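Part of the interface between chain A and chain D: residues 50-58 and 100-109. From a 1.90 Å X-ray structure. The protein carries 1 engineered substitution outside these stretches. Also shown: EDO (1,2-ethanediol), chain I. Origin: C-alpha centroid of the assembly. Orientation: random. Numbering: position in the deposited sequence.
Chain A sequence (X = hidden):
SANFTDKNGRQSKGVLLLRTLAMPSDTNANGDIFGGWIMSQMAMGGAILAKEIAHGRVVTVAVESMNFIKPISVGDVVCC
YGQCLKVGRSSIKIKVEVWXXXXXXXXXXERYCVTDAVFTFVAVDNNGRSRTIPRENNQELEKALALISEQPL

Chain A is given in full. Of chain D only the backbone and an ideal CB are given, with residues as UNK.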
# COMPACT_ATOMS: atom_id res chain seq x y z
N ALA A 50 -8.67 -20.19 13.22
CA ALA A 50 -10.04 -20.63 13.06
C ALA A 50 -10.17 -21.54 11.83
O ALA A 50 -10.84 -22.56 11.92
CB ALA A 50 -11.02 -19.45 12.95
N LYS A 51 -9.54 -21.19 10.70
CA LYS A 51 -9.58 -22.05 9.50
C LYS A 51 -8.96 -23.42 9.70
O LYS A 51 -9.44 -24.42 9.17
CB LYS A 51 -8.89 -21.37 8.32
CG LYS A 51 -9.62 -20.14 7.75
CD LYS A 51 -8.63 -19.23 6.99
CE LYS A 51 -9.14 -17.80 6.80
NZ LYS A 51 -8.14 -16.86 6.20
N GLU A 52 -7.88 -23.45 10.42
CA GLU A 52 -7.20 -24.69 10.82
C GLU A 52 -8.10 -25.62 11.64
O GLU A 52 -8.24 -26.82 11.33
CB GLU A 52 -5.95 -24.34 11.64
CG GLU A 52 -4.83 -23.91 10.77
CD GLU A 52 -3.65 -23.30 11.53
OE1 GLU A 52 -3.82 -22.82 12.69
OE2 GLU A 52 -2.55 -23.32 10.95
N ILE A 53 -8.67 -25.04 12.69
CA ILE A 53 -9.59 -25.73 13.58
C ILE A 53 -10.79 -26.20 12.78
O ILE A 53 -11.25 -27.35 12.97
CB ILE A 53 -10.01 -24.82 14.76
CG1 ILE A 53 -8.86 -24.66 15.76
CG2 ILE A 53 -11.17 -25.43 15.54
CD1 ILE A 53 -9.10 -23.61 16.78
N ALA A 54 -11.31 -25.33 11.91
CA ALA A 54 -12.56 -25.68 11.14
C ALA A 54 -12.35 -26.59 9.97
O ALA A 54 -13.35 -27.02 9.38
CB ALA A 54 -13.29 -24.43 10.68
N HIS A 55 -11.08 -26.86 9.61
CA HIS A 55 -10.72 -27.63 8.42
C HIS A 55 -11.32 -27.00 7.14
O HIS A 55 -11.73 -27.72 6.24
CB HIS A 55 -11.12 -29.14 8.56
CG HIS A 55 -10.18 -29.97 9.41
ND1 HIS A 55 -9.24 -29.43 10.27
CD2 HIS A 55 -10.07 -31.31 9.55
CE1 HIS A 55 -8.56 -30.41 10.85
NE2 HIS A 55 -9.04 -31.56 10.42
N GLY A 56 -11.36 -25.67 7.07
CA GLY A 56 -11.76 -25.01 5.83
C GLY A 56 -12.22 -23.59 6.07
O GLY A 56 -11.83 -22.97 7.06
N ARG A 57 -13.09 -23.10 5.19
CA ARG A 57 -13.55 -21.70 5.27
C ARG A 57 -14.28 -21.31 6.55
O ARG A 57 -15.00 -22.09 7.17
CB ARG A 57 -14.45 -21.34 4.09
CG ARG A 57 -13.75 -21.45 2.80
CD ARG A 57 -14.63 -21.08 1.67
NE ARG A 57 -14.11 -21.71 0.46
CZ ARG A 57 -14.68 -21.62 -0.72
NH1 ARG A 57 -15.80 -20.90 -0.89
NH2 ARG A 57 -14.13 -22.25 -1.76
N VAL A 58 -14.05 -20.08 6.95
CA VAL A 58 -14.74 -19.45 8.05
C VAL A 58 -15.12 -18.01 7.65
O VAL A 58 -14.57 -17.44 6.65
CB VAL A 58 -13.91 -19.44 9.37
CG1 VAL A 58 -13.35 -20.80 9.75
CG2 VAL A 58 -12.76 -18.47 9.23
N UNK D 100 4.11 -22.72 1.97
CA UNK D 100 2.72 -22.40 2.01
C UNK D 100 1.97 -23.54 2.64
O UNK D 100 2.38 -24.74 2.52
CB UNK D 100 2.18 -22.09 0.61
N UNK D 101 0.86 -23.16 3.30
CA UNK D 101 -0.15 -24.10 3.84
C UNK D 101 -1.55 -23.70 3.35
O UNK D 101 -1.95 -22.51 3.36
CB UNK D 101 -0.11 -24.12 5.37
N UNK D 102 -2.22 -24.64 2.71
CA UNK D 102 -3.59 -24.50 2.31
C UNK D 102 -4.49 -24.76 3.53
O UNK D 102 -4.54 -25.88 4.04
CB UNK D 102 -3.92 -25.45 1.16
N UNK D 103 -5.14 -23.70 4.02
CA UNK D 103 -6.08 -23.83 5.15
C UNK D 103 -7.55 -23.68 4.77
O UNK D 103 -8.45 -24.21 5.45
CB UNK D 103 -5.74 -22.79 6.22
N UNK D 104 -7.80 -22.90 3.72
CA UNK D 104 -9.17 -22.63 3.30
C UNK D 104 -9.33 -22.77 1.80
O UNK D 104 -10.28 -22.22 1.23
CB UNK D 104 -9.60 -21.23 3.74
N UNK D 105 -8.42 -23.51 1.17
CA UNK D 105 -8.57 -23.88 -0.25
C UNK D 105 -8.03 -25.29 -0.44
O UNK D 105 -7.29 -25.79 0.42
CB UNK D 105 -7.84 -22.89 -1.17
N UNK D 106 -8.42 -25.92 -1.54
CA UNK D 106 -8.06 -27.32 -1.76
C UNK D 106 -6.65 -27.48 -2.34
O UNK D 106 -6.20 -26.65 -3.12
CB UNK D 106 -9.08 -27.97 -2.70
N UNK D 107 -5.94 -28.52 -1.92
CA UNK D 107 -6.40 -29.48 -0.93
C UNK D 107 -6.01 -29.01 0.48
O UNK D 107 -4.88 -28.56 0.70
CB UNK D 107 -5.82 -30.87 -1.22
N UNK D 108 -6.96 -29.09 1.40
CA UNK D 108 -6.81 -28.61 2.79
C UNK D 108 -5.65 -29.32 3.52
O UNK D 108 -5.55 -30.55 3.51
CB UNK D 108 -8.11 -28.83 3.56
N UNK D 109 -4.77 -28.55 4.15
CA UNK D 109 -3.71 -29.12 4.97
C UNK D 109 -2.39 -29.32 4.25
O UNK D 109 -1.35 -29.52 4.89
CB UNK D 109 -4.17 -30.46 5.53
C1 EDO I . -1.35 -21.56 14.53
O1 EDO I . -2.06 -20.93 13.45
C2 EDO I . -0.25 -22.55 14.12
O2 EDO I . -0.67 -23.64 13.26

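Position 100 lies in a strand, with extended backbone angles, and its CB is out of reach of chain A residues 50-58. Nothing visible here selects a side chain. The deposited residue is D:Val100, which makes no contact with the chain A stretch.

Position 101 is also extended, and its CB points toward chain A, but no atom of that stretch lies within 5.5 Å of the CB. Only a long side chain could cross the gap. The carboxylate of A:Glu52 reaches out on this side, so lysine or arginine would suit. The residue is D:Lys101. All four of its chi angles are t, and the extended chain brings D:Lys101 NZ to 2.7 Å from A:Glu52 OE2, a hydrogen-bonded salt bridge. Ethanediol O1 donates to A:Glu52 OE1 (2.7 Å), and ethanediol O2 to A:Glu52 OE2 (3.0 Å).

Position 102 is out of reach, so many residues would do. It is D:Lys102.

Position 103 points toward the helix. Its CB is 4.0 Å from A:Lys51 CB, facing the aliphatic parts of A:Lys51 and A:Glu52. A medium-sized apolar side chain would suit, such as valine, isoleucine or leucine. It is D:Val103. D:Val103 CG2 packs 3.7 Å from A:Lys51 CD, and D:Val103 CG1 4.0 Å from A:Glu52 CG. D:Val103 O lies 3.4 Å from A:Gly56 CA, a CA-H...O contact. Water 1 donates to D:Val103 O (2.7 Å) and to A:Lys51 O (2.8 Å), measured from the water oxygen.

Position 104 sits closest to A:Gly56, with 4.3 Å between CA atoms. Its CB already lies 3.9 Å from A:Lys51 CD and 4.2 Å from A:Arg57 N. A small residue fits well: alanine, serine or glycine. It is D:Ala104, whose methyl packs against the A:Lys51 chain.

Position 105 points away, which leaves the choice wide. It is D:Ser105.

Position 106 points sideways with no near neighbour in chain A, so a polar residue is acceptable. It is D:Glu106; D:Glu106 OE1 accepts a hydrogen bond from the backbone N of residue 108 (3.0 Å).

Position 107 is out of reach. The peptide bond before it is cis, which favours proline. It is D:Pro107.

Position 108 points toward the turn after the helix, with its CB 4.6 Å from A:His55 O. A branched or longer apolar side chain could reach the backbone of A:His55 and A:Gly56; leucine, isoleucine or methionine would serve. It is D:Ile108. D:Ile108 CD1 comes to 3.1 Å from A:His55 O and 4.0 Å from A:Gly56 CA.

Position 109 has positive phi, and a CB would jam against the preceding carbonyl O, so glycine is expected. It is D:Gly109.

Chain D, residues 100-109: VKKVASEPIG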
# COMPACT_ATOMS: atom_id res chain seq x y z
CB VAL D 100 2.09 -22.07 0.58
CG1 VAL D 100 2.78 -20.89 -0.06
CG2 VAL D 100 2.03 -23.25 -0.30
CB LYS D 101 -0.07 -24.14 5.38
CG LYS D 101 -1.04 -25.08 6.13
CD LYS D 101 -0.83 -24.83 7.64
CE LYS D 101 -1.74 -25.63 8.49
NZ LYS D 101 -1.36 -25.53 9.93
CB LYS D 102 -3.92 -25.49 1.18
CG LYS D 102 -2.99 -25.37 -0.02
CD LYS D 102 -3.20 -24.04 -0.72
CE LYS D 102 -2.55 -23.97 -2.13
NZ LYS D 102 -3.15 -22.83 -2.93
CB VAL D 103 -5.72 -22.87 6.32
CG1 VAL D 103 -4.36 -23.22 6.90
CG2 VAL D 103 -5.76 -21.37 5.88
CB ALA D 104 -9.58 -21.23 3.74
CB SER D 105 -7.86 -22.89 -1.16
OG SER D 105 -6.51 -22.67 -0.74
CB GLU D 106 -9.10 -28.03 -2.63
CG GLU D 106 -10.45 -28.30 -1.92
CD GLU D 106 -10.36 -29.16 -0.66
OE1 GLU D 106 -9.32 -29.78 -0.36
OE2 GLU D 106 -11.37 -29.22 0.06
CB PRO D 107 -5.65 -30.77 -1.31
CG PRO D 107 -4.38 -30.29 -1.83
CD PRO D 107 -4.59 -28.85 -2.38
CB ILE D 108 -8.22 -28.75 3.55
CG1 ILE D 108 -9.18 -27.68 3.04
CG2 ILE D 108 -8.09 -28.62 5.06
CD1 ILE D 108 -10.63 -27.95 3.31
O HOH W 1 -7.88 -25.93 7.44
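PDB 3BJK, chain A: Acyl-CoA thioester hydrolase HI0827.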